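Local atomic coordinates of mandalate racemase/muconate lactonizing enzyme (Unidentified, PDB entry 4E4U), a protein that is a putative isomerase of the mandelate racemase/muconate lactonizing enzyme family, within the enolase superfamily, whose substrate is not established. Residues A[128-133]-A[162-167]; A[144-149]-A[191-196]; A[206-211]-A[230-235]; A[276-281]-A[305-310]. All blocks are in the same frame, centred on the assembly; numbering follows the deposited sequence. Where two conformers were deposited one is given.

Contact 1 of 4, residues A[128-133]-A[162-167]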
loop_
_atom_site.group_PDB
_atom_site.type_symbol
_atom_site.label_atom_id
_atom_site.label_comp_id
_atom_site.label_asym_id
_atom_site.label_seq_id
_atom_site.Cartn_x
_atom_site.Cartn_y
_atom_site.Cartn_z
ATOM N N TYR A 128 7.507 -10.679 -36.551
ATOM C CA TYR A 128 7.797 -9.317 -36.962
ATOM C C TYR A 128 9.264 -9.217 -37.295
ATOM O O TYR A 128 10.044 -10.105 -36.947
ATOM C CB TYR A 128 7.455 -8.323 -35.863
ATOM C CG TYR A 128 8.390 -8.279 -34.674
ATOM C CD1 TYR A 128 9.502 -7.440 -34.668
ATOM C CD2 TYR A 128 8.116 -9.004 -33.525
ATOM C CE1 TYR A 128 10.334 -7.347 -33.549
ATOM C CE2 TYR A 128 8.943 -8.926 -32.408
ATOM C CZ TYR A 128 10.048 -8.095 -32.422
ATOM O OH TYR A 128 10.865 -7.999 -31.316
ATOM N N THR A 129 9.647 -8.132 -37.958
ATOM C CA THR A 129 11.060 -7.846 -38.141
ATOM C C THR A 129 11.363 -6.376 -37.882
ATOM O O THR A 129 10.492 -5.512 -38.026
ATOM C CB THR A 129 11.551 -8.244 -39.557
ATOM O OG1 THR A 129 12.965 -8.019 -39.657
ATOM C CG2 THR A 129 10.822 -7.444 -40.636
ATOM N N TYR A 130 12.596 -6.099 -37.467
ATOM C CA TYR A 130 13.131 -4.751 -37.557
ATOM C C TYR A 130 13.119 -4.319 -39.014
ATOM O O TYR A 130 13.258 -5.143 -39.927
ATOM C CB TYR A 130 14.582 -4.719 -37.081
ATOM C CG TYR A 130 14.810 -4.132 -35.710
ATOM C CD1 TYR A 130 14.501 -2.808 -35.432
ATOM C CD2 TYR A 130 15.359 -4.902 -34.696
ATOM C CE1 TYR A 130 14.721 -2.269 -34.179
ATOM C CE2 TYR A 130 15.585 -4.374 -33.440
ATOM C CZ TYR A 130 15.260 -3.055 -33.186
ATOM O OH TYR A 130 15.481 -2.528 -31.933
ATOM N N LEU A 131 12.974 -3.018 -39.227
ATOM C CA LEU A 131 13.143 -2.446 -40.550
ATOM C C LEU A 131 14.635 -2.307 -40.841
ATOM O O LEU A 131 15.397 -1.785 -40.013
ATOM C CB LEU A 131 12.458 -1.082 -40.625
ATOM C CG LEU A 131 10.955 -1.100 -40.344
ATOM C CD1 LEU A 131 10.368 0.312 -40.377
ATOM C CD2 LEU A 131 10.240 -2.007 -41.337
ATOM N N TYR A 132 15.054 -2.777 -42.014
ATOM C CA TYR A 132 16.448 -2.651 -42.443
ATOM C C TYR A 132 16.553 -1.855 -43.744
ATOM O O TYR A 132 16.929 -2.402 -44.787
ATOM C CB TYR A 132 17.081 -4.033 -42.625
ATOM C CG TYR A 132 17.256 -4.805 -41.336
ATOM C CD1 TYR A 132 18.383 -4.630 -40.544
ATOM C CD2 TYR A 132 16.295 -5.715 -40.913
ATOM C CE1 TYR A 132 18.542 -5.339 -39.363
ATOM C CE2 TYR A 132 16.444 -6.425 -39.744
ATOM C CZ TYR A 132 17.566 -6.238 -38.967
ATOM O OH TYR A 132 17.700 -6.958 -37.799
ATOM N N PRO A 133 16.240 -0.550 -43.686
ATOM C CA PRO A 133 16.228 0.267 -44.901
ATOM C C PRO A 133 17.649 0.572 -45.349
ATOM O O PRO A 133 18.519 0.776 -44.505
ATOM C CB PRO A 133 15.531 1.564 -44.443
ATOM C CG PRO A 133 15.058 1.312 -43.022
ATOM C CD PRO A 133 15.953 0.259 -42.489
ATOM N N ALA A 162 3.573 -6.765 -38.383
ATOM C CA ALA A 162 4.172 -5.859 -37.405
ATOM C C ALA A 162 5.593 -5.546 -37.848
ATOM O O ALA A 162 6.255 -6.390 -38.458
ATOM C CB ALA A 162 4.173 -6.480 -36.011
ATOM N N VAL A 163 6.051 -4.329 -37.561
ATOM C CA VAL A 163 7.412 -3.923 -37.907
ATOM C C VAL A 163 7.993 -3.131 -36.744
ATOM O O VAL A 163 7.252 -2.451 -36.024
ATOM C CB VAL A 163 7.466 -3.080 -39.208
ATOM C CG1 VAL A 163 7.045 -3.922 -40.414
ATOM C CG2 VAL A 163 6.602 -1.816 -39.083
ATOM N N LYS A 164 9.309 -3.226 -36.550
ATOM C CA LYS A 164 9.972 -2.561 -35.428
ATOM C C LYS A 164 11.057 -1.597 -35.909
ATOM O O LYS A 164 11.712 -1.833 -36.922
ATOM C CB LYS A 164 10.563 -3.597 -34.472
ATOM C CG LYS A 164 11.060 -3.005 -33.159
ATOM C CD LYS A 164 11.121 -4.055 -32.052
ATOM C CE LYS A 164 12.458 -4.768 -32.021
ATOM N NZ LYS A 164 12.575 -5.730 -30.879
ATOM N N PHE A 165 11.250 -0.509 -35.168
ATOM C CA PHE A 165 12.255 0.504 -35.516
ATOM C C PHE A 165 12.605 1.286 -34.254
ATOM O O PHE A 165 11.787 1.378 -33.335
ATOM C CB PHE A 165 11.753 1.442 -36.635
ATOM C CG PHE A 165 10.372 1.974 -36.396
ATOM C CD1 PHE A 165 9.258 1.226 -36.748
ATOM C CD2 PHE A 165 10.186 3.214 -35.798
ATOM C CE1 PHE A 165 7.976 1.705 -36.497
ATOM C CE2 PHE A 165 8.911 3.700 -35.549
ATOM C CZ PHE A 165 7.805 2.944 -35.902
ATOM N N ASP A 166 13.827 1.819 -34.195
ATOM C CA ASP A 166 14.254 2.646 -33.062
ATOM C C ASP A 166 14.860 3.969 -33.531
ATOM O O ASP A 166 16.054 4.038 -33.849
ATOM C CB ASP A 166 15.269 1.914 -32.175
ATOM C CG ASP A 166 15.673 2.744 -30.960
ATOM O OD1 ASP A 166 15.133 3.856 -30.793
ATOM O OD2 ASP A 166 16.525 2.297 -30.168
ATOM N N PRO A 167 14.041 5.030 -33.560
ATOM C CA PRO A 167 14.507 6.350 -33.995
ATOM C C PRO A 167 14.991 7.234 -32.839
ATOM O O PRO A 167 15.180 8.440 -33.029
ATOM C CB PRO A 167 13.252 6.946 -34.640
ATOM C CG PRO A 167 12.133 6.379 -33.824
ATOM C CD PRO A 167 12.584 5.012 -33.327
#
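Tyr130 and Lys164 are paired in the first beta-alpha-beta crossover of the enolase-type barrel, where strand 125-130 runs parallel to strand 162-165, with helix 145-158 between them in the chain; the axes of 128-130 and 162-165 are 24° apart. Two backbone bonds join the strands: Lys164 N gives to Thr129 O, and Leu131 N to Lys164 O at 2.9 Å. On the barrel's inner side Lys164 threads between two tyrosines. Its methylene CE lies over one face of the Tyr130 ring, 3.7 Å from the centroid and displaced toward the rim, a CH-pi contact, while the same carbon sits at the edge of the Tyr128 ring. The bend at chi3 (89°) puts CE over that face. On the outer side Leu131 CD2 packs on Val163 CB (3.7 Å), and its other methyl, CD1, lies 3.9 Å from Phe165 CD1. Thr129 OG1 donates to Tyr130 O in the carbonyl plane, on a lone pair, and bonds outward to Met337 N. Lys164 NZ also forms a salt bridge with Glu233, so the nitrogen has two partners inside the barrel; its bond within this strand pair runs from Lys164 NZ to Tyr128 OH, 2.9 Å long.

Contact 2 of 4, residues A[144-149]-A[191-196]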
loop_
_atom_site.group_PDB
_atom_site.type_symbol
_atom_site.label_atom_id
_atom_site.label_comp_id
_atom_site.label_asym_id
_atom_site.label_seq_id
_atom_site.Cartn_x
_atom_site.Cartn_y
_atom_site.Cartn_z
ATOM N N ASP A 144 16.393 8.019 -41.683
ATOM C CA ASP A 144 15.447 8.543 -42.662
ATOM C C ASP A 144 14.066 7.916 -42.484
ATOM O O ASP A 144 13.890 6.727 -42.733
ATOM C CB ASP A 144 15.981 8.248 -44.067
ATOM C CG ASP A 144 15.213 8.965 -45.165
ATOM O OD1 ASP A 144 13.986 9.147 -45.040
ATOM O OD2 ASP A 144 15.847 9.336 -46.173
ATOM N N PRO A 145 13.069 8.719 -42.072
ATOM C CA PRO A 145 11.733 8.162 -41.819
ATOM C C PRO A 145 11.026 7.686 -43.082
ATOM O O PRO A 145 10.207 6.775 -43.014
ATOM C CB PRO A 145 10.968 9.342 -41.210
ATOM C CG PRO A 145 11.676 10.550 -41.696
ATOM C CD PRO A 145 13.128 10.163 -41.784
ATOM N N ASP A 146 11.331 8.299 -44.221
ATOM C CA ASP A 146 10.696 7.902 -45.472
ATOM C C ASP A 146 11.251 6.575 -45.995
ATOM O O ASP A 146 10.502 5.753 -46.525
ATOM C CB ASP A 146 10.818 9.021 -46.506
ATOM C CG ASP A 146 10.040 10.261 -46.102
ATOM O OD1 ASP A 146 8.868 10.119 -45.690
ATOM O OD2 ASP A 146 10.601 11.373 -46.186
ATOM N N LEU A 147 12.556 6.356 -45.833
ATOM C CA LEU A 147 13.148 5.060 -46.160
ATOM C C LEU A 147 12.568 3.977 -45.257
ATOM O O LEU A 147 12.295 2.866 -45.711
ATOM C CB LEU A 147 14.669 5.083 -46.008
ATOM C CG LEU A 147 15.506 5.699 -47.121
ATOM C CD1 LEU A 147 16.970 5.602 -46.749
ATOM C CD2 LEU A 147 15.239 4.997 -48.449
ATOM N N ALA A 148 12.397 4.299 -43.976
ATOM C CA ALA A 148 11.782 3.366 -43.038
ATOM C C ALA A 148 10.362 3.025 -43.491
ATOM O O ALA A 148 9.968 1.856 -43.503
ATOM C CB ALA A 148 11.775 3.945 -41.629
ATOM N N ALA A 149 9.597 4.046 -43.868
ATOM C CA ALA A 149 8.219 3.846 -44.296
ATOM C C ALA A 149 8.149 2.959 -45.540
ATOM O O ALA A 149 7.307 2.059 -45.623
ATOM C CB ALA A 149 7.538 5.183 -44.547
ATOM N N CYS A 191 6.938 7.362 -36.573
ATOM C CA CYS A 191 5.654 6.700 -36.373
ATOM C C CYS A 191 4.618 7.192 -37.375
ATOM O O CYS A 191 3.859 6.400 -37.933
ATOM C CB CYS A 191 5.150 6.871 -34.938
ATOM S SG CYS A 191 6.098 5.924 -33.746
ATOM N N ARG A 192 4.600 8.499 -37.619
ATOM C CA ARG A 192 3.639 9.073 -38.548
ATOM C C ARG A 192 3.830 8.507 -39.952
ATOM O O ARG A 192 2.866 8.073 -40.594
ATOM C CB ARG A 192 3.779 10.592 -38.582
ATOM C CG ARG A 192 2.761 11.265 -39.476
ATOM C CD ARG A 192 2.937 12.776 -39.478
ATOM N NE ARG A 192 1.978 13.427 -40.364
ATOM C CZ ARG A 192 0.842 13.980 -39.951
ATOM N NH1 ARG A 192 0.526 13.967 -38.662
ATOM N NH2 ARG A 192 0.021 14.550 -40.824
ATOM N N ARG A 193 5.074 8.508 -40.421
ATOM C CA ARG A 193 5.369 8.052 -41.777
ATOM C C ARG A 193 5.168 6.549 -41.947
ATOM O O ARG A 193 4.638 6.108 -42.964
ATOM C CB ARG A 193 6.788 8.455 -42.186
ATOM C CG ARG A 193 7.005 9.961 -42.272
ATOM C CD ARG A 193 6.240 10.590 -43.429
ATOM N NE ARG A 193 6.258 12.049 -43.346
ATOM C CZ ARG A 193 7.309 12.812 -43.639
ATOM N NH1 ARG A 193 8.452 12.265 -44.038
ATOM N NH2 ARG A 193 7.221 14.131 -43.530
ATOM N N VAL A 194 5.594 5.766 -40.961
ATOM C CA VAL A 194 5.411 4.318 -41.028
ATOM C C VAL A 194 3.921 3.966 -40.954
ATOM O O VAL A 194 3.447 3.145 -41.734
ATOM C CB VAL A 194 6.236 3.545 -39.972
ATOM C CG1 VAL A 194 5.938 2.053 -40.059
ATOM C CG2 VAL A 194 7.727 3.789 -40.187
ATOM N N ARG A 195 3.179 4.602 -40.045
ATOM C CA ARG A 195 1.733 4.385 -39.988
ATOM C C ARG A 195 1.061 4.710 -41.324
ATOM O O ARG A 195 0.202 3.956 -41.779
ATOM C CB ARG A 195 1.077 5.181 -38.854
ATOM C CG ARG A 195 -0.451 5.107 -38.861
ATOM C CD ARG A 195 -0.962 3.682 -38.652
ATOM N NE ARG A 195 -0.784 3.247 -37.269
ATOM C CZ ARG A 195 -0.438 2.013 -36.903
ATOM N NH1 ARG A 195 -0.230 1.075 -37.822
ATOM N NH2 ARG A 195 -0.297 1.719 -35.615
ATOM N N GLU A 196 1.452 5.819 -41.955
ATOM C CA GLU A 196 0.892 6.184 -43.261
ATOM C C GLU A 196 1.143 5.077 -44.282
ATOM O O GLU A 196 0.277 4.758 -45.096
ATOM C CB GLU A 196 1.494 7.502 -43.767
ATOM C CG GLU A 196 1.013 7.917 -45.158
ATOM C CD GLU A 196 1.682 9.186 -45.687
ATOM O OE1 GLU A 196 2.869 9.432 -45.367
ATOM O OE2 GLU A 196 1.013 9.934 -46.436
#
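Ala149 CB rests on the backbone of the neighbouring helix, 3.4 Å from Arg193 O, and this is where the two segments come closest in backbone: the CA atoms of Ala149 and Val194 are 4.3 Å apart. The small side chain lets the backbones approach. Val194 adds its CG2 methyl, 4.1 Å from Ala149 CA and 4.3 Å from Ala148 CB. This buried flank continues inward, as Val194 also touches Val163 and Phe165 of the strand beneath, and Ala148 touches Phe190. The segments belong to two successive outer helices of the barrel, 145-158 and 181-198; the axes of 145-149 and 191-196 approach to 8.3 Å, their directions 27° apart. Toward solvent the contact thins to long side chains. Arg193 reaches across beside Pro145, its CG 4.1 Å from Pro145 CB, and turns at chi2 (-69°), which sets CD near the carboxylate of Asp146. In the conformer described, Arg193 NH1 makes a salt bridge to Asp146 OD1 at 2.7 Å, on the syn side although tilted out of the carboxylate plane; the carboxylate and guanidinium planes are nearly parallel, 3° apart, but offset from one another. A second conformer was deposited for Arg193, so the bridge's permanence is doubtful. Asp144, the N-cap of helix 145-158, accepts from Asp146 N and Leu147 N through OD1 alone, the second from above the carboxylate plane.

Contact 3 of 4, residues A[206-211]-A[230-235]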
loop_
_atom_site.group_PDB
_atom_site.type_symbol
_atom_site.label_atom_id
_atom_site.label_comp_id
_atom_site.label_asym_id
_atom_site.label_seq_id
_atom_site.Cartn_x
_atom_site.Cartn_y
_atom_site.Cartn_z
ATOM N N PHE A 206 7.628 0.046 -31.217
ATOM C CA PHE A 206 8.591 1.109 -30.998
ATOM C C PHE A 206 9.768 0.521 -30.227
ATOM O O PHE A 206 9.685 0.307 -29.016
ATOM C CB PHE A 206 7.959 2.307 -30.284
ATOM C CG PHE A 206 8.750 3.562 -30.438
ATOM C CD1 PHE A 206 8.591 4.368 -31.558
ATOM C CD2 PHE A 206 9.682 3.918 -29.481
ATOM C CE1 PHE A 206 9.336 5.516 -31.704
ATOM C CE2 PHE A 206 10.429 5.064 -29.620
ATOM C CZ PHE A 206 10.259 5.864 -30.730
ATOM N N GLY A 207 10.841 0.225 -30.955
ATOM C CA GLY A 207 11.880 -0.663 -30.467
ATOM C C GLY A 207 13.051 -0.003 -29.778
ATOM O O GLY A 207 14.211 -0.278 -30.106
ATOM N N THR A 208 12.750 0.849 -28.805
ATOM C CA THR A 208 13.779 1.534 -28.031
ATOM C C THR A 208 14.689 0.559 -27.274
ATOM O O THR A 208 14.365 -0.631 -27.113
ATOM C CB THR A 208 13.150 2.584 -27.093
ATOM O OG1 THR A 208 11.757 2.290 -26.906
ATOM C CG2 THR A 208 13.252 3.955 -27.727
ATOM N N HIS A 209 15.826 1.083 -26.824
ATOM C CA HIS A 209 16.920 0.304 -26.236
ATOM C C HIS A 209 17.315 0.854 -24.854
ATOM O O HIS A 209 18.495 0.874 -24.498
ATOM C CB HIS A 209 18.155 0.359 -27.147
ATOM C CG HIS A 209 18.053 -0.466 -28.394
ATOM N ND1 HIS A 209 17.442 -0.020 -29.542
ATOM C CD2 HIS A 209 18.537 -1.702 -28.681
ATOM C CE1 HIS A 209 17.532 -0.946 -30.480
ATOM N NE2 HIS A 209 18.190 -1.976 -29.983
ATOM N N GLY A 210 16.347 1.324 -24.077
ATOM C CA GLY A 210 16.649 1.840 -22.753
ATOM C C GLY A 210 17.417 3.147 -22.744
ATOM O O GLY A 210 18.182 3.397 -21.812
ATOM N N GLN A 211 17.200 3.990 -23.750
ATOM C CA GLN A 211 17.909 5.267 -23.830
ATOM C C GLN A 211 17.554 6.212 -22.689
ATOM O O GLN A 211 18.364 7.050 -22.307
ATOM C CB GLN A 211 17.583 6.000 -25.139
ATOM C CG GLN A 211 18.243 5.461 -26.391
ATOM C CD GLN A 211 17.399 4.428 -27.099
ATOM O OE1 GLN A 211 16.571 3.752 -26.483
ATOM N NE2 GLN A 211 17.615 4.284 -28.402
ATOM N N LEU A 230 1.775 -1.032 -30.885
ATOM C CA LEU A 230 1.526 -2.248 -30.120
ATOM C C LEU A 230 2.393 -2.297 -28.857
ATOM O O LEU A 230 1.964 -2.803 -27.826
ATOM C CB LEU A 230 1.739 -3.481 -31.004
ATOM C CG LEU A 230 1.813 -4.869 -30.350
ATOM C CD1 LEU A 230 0.625 -5.170 -29.455
ATOM C CD2 LEU A 230 1.939 -5.947 -31.412
ATOM N N TRP A 231 3.612 -1.778 -28.928
ATOM C CA TRP A 231 4.398 -1.644 -27.709
ATOM C C TRP A 231 5.453 -0.563 -27.762
ATOM O O TRP A 231 5.824 -0.078 -28.835
ATOM C CB TRP A 231 5.023 -2.976 -27.280
ATOM C CG TRP A 231 6.176 -3.521 -28.092
ATOM C CD1 TRP A 231 7.382 -2.922 -28.344
ATOM C CD2 TRP A 231 6.265 -4.834 -28.649
ATOM N NE1 TRP A 231 8.197 -3.771 -29.069
ATOM C CE2 TRP A 231 7.531 -4.964 -29.257
ATOM C CE3 TRP A 231 5.386 -5.926 -28.699
ATOM C CZ2 TRP A 231 7.938 -6.124 -29.913
ATOM C CZ3 TRP A 231 5.789 -7.079 -29.348
ATOM C CH2 TRP A 231 7.054 -7.169 -29.947
ATOM N N PHE A 232 5.909 -0.209 -26.567
ATOM C CA PHE A 232 7.007 0.716 -26.320
ATOM C C PHE A 232 8.036 -0.152 -25.592
ATOM O O PHE A 232 7.805 -0.576 -24.449
ATOM C CB PHE A 232 6.469 1.846 -25.448
ATOM C CG PHE A 232 7.454 2.952 -25.118
ATOM C CD1 PHE A 232 8.706 3.054 -25.715
ATOM C CD2 PHE A 232 7.098 3.904 -24.169
ATOM C CE1 PHE A 232 9.566 4.108 -25.374
ATOM C CE2 PHE A 232 7.951 4.938 -23.837
ATOM C CZ PHE A 232 9.182 5.040 -24.437
ATOM N N GLU A 233 9.130 -0.469 -26.282
ATOM C CA GLU A 233 10.112 -1.453 -25.822
ATOM C C GLU A 233 11.176 -0.819 -24.934
ATOM O O GLU A 233 11.641 0.280 -25.228
ATOM C CB GLU A 233 10.797 -2.059 -27.050
ATOM C CG GLU A 233 11.800 -3.163 -26.772
ATOM C CD GLU A 233 12.010 -4.073 -27.976
ATOM O OE1 GLU A 233 11.075 -4.222 -28.790
ATOM O OE2 GLU A 233 13.101 -4.662 -28.096
ATOM N N GLU A 234 11.572 -1.512 -23.864
ATOM C CA GLU A 234 12.687 -1.070 -23.013
ATOM C C GLU A 234 12.763 0.450 -22.859
ATOM O O GLU A 234 13.738 1.077 -23.285
ATOM C CB GLU A 234 14.022 -1.575 -23.572
ATOM C CG GLU A 234 14.237 -3.074 -23.492
ATOM C CD GLU A 234 15.708 -3.405 -23.376
ATOM O OE1 GLU A 234 16.478 -3.001 -24.272
ATOM O OE2 GLU A 234 16.112 -4.021 -22.373
ATOM N N PRO A 235 11.733 1.058 -22.257
ATOM C CA PRO A 235 11.753 2.525 -22.214
ATOM C C PRO A 235 12.871 3.083 -21.340
ATOM O O PRO A 235 13.294 4.210 -21.570
ATOM C CB PRO A 235 10.375 2.884 -21.640
ATOM C CG PRO A 235 9.877 1.611 -20.998
ATOM C CD PRO A 235 10.448 0.499 -21.806
HETATM O O HOH W 1 15.569 -3.070 -26.843
#
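Glu233 O takes the hydroxyl of Thr208 in a bond of 2.6 Å, the shortest between the two segments, with OG1 lying in the carbonyl plane. The same OG1 sits at the edge of the Phe232 ring, 3.2 Å from CE1, so the threonine is wedged between backbone and aromatic rim. Behind it Phe206 and Phe232 lie side by side on the outer flank, pointing the same way, with Phe206 CD2 4.0 Å from Phe232 CD1. Their rings meet obliquely, planes at 77°, and helix 214-224 covers them. The residues belong to neighbouring parallel strands, 203-206 and 231-233, of the beta/alpha barrel, and to the loops at the C-terminal ends of those strands, where enolase-superfamily enzymes place their active site. Two backbone bonds tie the strands, Phe206 N to Trp231 O and Glu233 N to Phe206 O. After them Gly207 forms the centre of an inverse gamma turn. Inside the barrel Glu233 extends from a CG anti to the backbone N (chi1 -177°). Its OE1 accepts Trp231 NE1 on the anti lone pair at 2.9 Å, and also meets Lys164 in a salt bridge and Gln280 in a hydrogen bond. One water bridges Thr208 O and Glu234 OE1, 2.7 Å from each, while the other oxygen of Glu234 is paired with Arg260. His209 ND1 is hydrogen-bonded to Asp166 OD2, and its ring meets Phe82 of the third subunit.

Contact 4 of 4, residues A[276-281]-A[305-310]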
loop_
_atom_site.group_PDB
_atom_site.type_symbol
_atom_site.label_atom_id
_atom_site.label_comp_id
_atom_site.label_asym_id
_atom_site.label_seq_id
_atom_site.Cartn_x
_atom_site.Cartn_y
_atom_site.Cartn_z
ATOM N N ALA A 276 5.723 -4.349 -16.992
ATOM C CA ALA A 276 5.525 -4.639 -18.410
ATOM C C ALA A 276 4.395 -5.633 -18.579
ATOM O O ALA A 276 4.123 -6.430 -17.680
ATOM C CB ALA A 276 6.808 -5.189 -19.030
ATOM N N SER A 277 3.748 -5.601 -19.742
ATOM C CA SER A 277 2.679 -6.547 -20.051
ATOM C C SER A 277 3.054 -7.486 -21.189
ATOM O O SER A 277 2.286 -8.381 -21.538
ATOM C CB SER A 277 1.394 -5.813 -20.404
ATOM O OG SER A 277 1.602 -4.967 -21.517
ATOM N N ILE A 278 4.226 -7.266 -21.775
ATOM C CA ILE A 278 4.724 -8.095 -22.865
ATOM C C ILE A 278 6.173 -8.420 -22.531
ATOM O O ILE A 278 6.992 -7.517 -22.374
ATOM C CB ILE A 278 4.623 -7.356 -24.217
ATOM C CG1 ILE A 278 3.154 -7.070 -24.561
ATOM C CG2 ILE A 278 5.267 -8.165 -25.340
ATOM C CD1 ILE A 278 2.971 -6.058 -25.687
ATOM N N LEU A 279 6.473 -9.711 -22.380
ATOM C CA LEU A 279 7.792 -10.150 -21.937
ATOM C C LEU A 279 8.631 -10.650 -23.095
ATOM O O LEU A 279 8.273 -11.623 -23.767
ATOM C CB LEU A 279 7.676 -11.258 -20.895
ATOM C CG LEU A 279 6.851 -10.952 -19.661
ATOM C CD1 LEU A 279 7.016 -12.061 -18.627
ATOM C CD2 LEU A 279 7.239 -9.617 -19.066
ATOM N N GLN A 280 9.758 -9.983 -23.305
ATOM C CA GLN A 280 10.645 -10.261 -24.421
ATOM C C GLN A 280 11.857 -11.073 -23.984
ATOM O O GLN A 280 13.008 -10.713 -24.241
ATOM C CB GLN A 280 11.061 -8.952 -25.076
ATOM C CG GLN A 280 9.867 -8.150 -25.557
ATOM C CD GLN A 280 10.247 -6.794 -26.079
ATOM O OE1 GLN A 280 10.905 -6.013 -25.390
ATOM N NE2 GLN A 280 9.819 -6.493 -27.303
ATOM N N LEU A 281 11.589 -12.195 -23.334
ATOM C CA LEU A 281 12.653 -13.104 -22.951
ATOM C C LEU A 281 13.422 -13.579 -24.187
ATOM O O LEU A 281 12.845 -13.760 -25.270
ATOM C CB LEU A 281 12.060 -14.293 -22.184
ATOM C CG LEU A 281 11.082 -15.201 -22.943
ATOM C CD1 LEU A 281 11.782 -16.337 -23.688
ATOM C CD2 LEU A 281 10.040 -15.773 -21.996
ATOM N N GLN A 305 1.687 -11.284 -21.878
ATOM C CA GLN A 305 2.002 -12.108 -23.034
ATOM C C GLN A 305 3.503 -12.235 -23.212
ATOM O O GLN A 305 4.280 -11.451 -22.659
ATOM C CB GLN A 305 1.409 -11.490 -24.298
ATOM C CG GLN A 305 -0.096 -11.387 -24.289
ATOM C CD GLN A 305 -0.606 -10.640 -25.495
ATOM O OE1 GLN A 305 -0.441 -9.413 -25.606
ATOM N NE2 GLN A 305 -1.200 -11.376 -26.440
ATOM N N ILE A 306 3.935 -13.251 -23.950
ATOM C CA ILE A 306 5.348 -13.344 -24.298
ATOM C C ILE A 306 5.569 -13.035 -25.771
ATOM O O ILE A 306 4.759 -13.374 -26.635
ATOM C CB ILE A 306 6.000 -14.705 -23.935
ATOM C CG1 ILE A 306 5.527 -15.818 -24.876
ATOM C CG2 ILE A 306 5.757 -15.047 -22.466
ATOM C CD1 ILE A 306 6.379 -17.067 -24.798
ATOM N N ALA A 307 6.669 -12.347 -26.030
ATOM C CA ALA A 307 7.084 -11.984 -27.378
ATOM C C ALA A 307 8.593 -12.152 -27.418
ATOM O O ALA A 307 9.336 -11.186 -27.221
ATOM C CB ALA A 307 6.698 -10.548 -27.686
ATOM N N PRO A 308 9.063 -13.388 -27.632
ATOM C CA PRO A 308 10.495 -13.634 -27.431
ATOM C C PRO A 308 11.391 -12.803 -28.342
ATOM O O PRO A 308 11.101 -12.577 -29.525
ATOM C CB PRO A 308 10.646 -15.126 -27.736
ATOM C CG PRO A 308 9.291 -15.702 -27.472
ATOM C CD PRO A 308 8.326 -14.630 -27.919
ATOM N N HIS A 309 12.488 -12.352 -27.749
ATOM C CA HIS A 309 13.494 -11.554 -28.426
ATOM C C HIS A 309 14.415 -12.451 -29.237
ATOM O O HIS A 309 14.701 -13.592 -28.851
ATOM C CB HIS A 309 14.311 -10.804 -27.370
ATOM C CG HIS A 309 15.572 -10.196 -27.894
ATOM N ND1 HIS A 309 16.781 -10.856 -27.872
ATOM C CD2 HIS A 309 15.823 -8.974 -28.423
ATOM C CE1 HIS A 309 17.716 -10.079 -28.390
ATOM N NE2 HIS A 309 17.159 -8.932 -28.729
ATOM N N LEU A 310 14.902 -11.928 -30.354
ATOM C CA LEU A 310 15.879 -12.647 -31.147
ATOM C C LEU A 310 16.803 -11.657 -31.857
ATOM O O LEU A 310 16.365 -10.893 -32.715
ATOM C CB LEU A 310 15.167 -13.560 -32.151
ATOM C CG LEU A 310 15.822 -14.898 -32.482
ATOM C CD1 LEU A 310 17.150 -14.683 -33.193
ATOM C CD2 LEU A 310 15.999 -15.741 -31.223
HETATM O O HOH W 2 0.000 -8.010 -23.162
HETATM O O HOH W 3 10.310 -9.073 -28.973
#
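Leu279 is gripped through both backbone polar atoms by its neighbour in a parallel beta-alpha-beta unit of the barrel, strand 278-279, helix 289-301 and strand 305-306. Its N donates to Gln305 O at 2.8 Å, and its O accepts from Ala307 N at 2.9 Å in an almost straight bond, 176° at the hydrogen, though the donor stands above the carbonyl plane. The ladder extends both ways: Gln305 N bonds to Ser277 O, and beyond the strands His309 N bonds to Leu281 O. Inside the barrel, Ile278 CG2 meets Ala307 CB at 3.6 Å. The outer flank is looser, with Leu281 CD1 4.4 Å from Pro308 CB, and helices 289-301 and 314-325 cover it. The next shell fixes the polar side chains. Gln280 crosses beside the Ala307 carbonyl, CB and CG each 3.5 Å from Ala307 O, and its amide nitrogen goes on to Glu233. His309 CB lies 3.4 Å from Gln280 O, and ring atom ND1 is hydrogen-bonded to Asn282. At the N-terminal end of the strands Gln305 OE1 accepts from Gln178 of the second subunit. A water there donates to this oxygen and to Ser277 O, joining side chain and backbone. A second water, at the other end, gives a hydrogen bond to Ala307 O at 2.9 Å and weakly accepts from Gln280 NE2.

Contacts 1, 3 and 4 are strand pairs of one barrel sheet; contact 2 packs two helices outside it. Contacts 1 and 2 have centres about 10 Å apart and interlock where Leu131 CD1 meets Ala148 O (3.5 Å). Contact 3 lies about 12 Å, centre to centre, from both contacts 1 and 4, joining the first through Asp166 OD2 and His209 ND1, 2.6 Å apart, and the second through Glu233 OE1 and Gln280 NE2, 3.0 Å apart. Lys164, Glu233 and Gln280 thus gather inside the barrel, where the active site probably lies, as in relatives. The bound dithiol-diol, probably from the crystallisation liquor, touches Tyr132 of contact 1, in a pocket with Cys151, Glu154, Asn155 and Leu158.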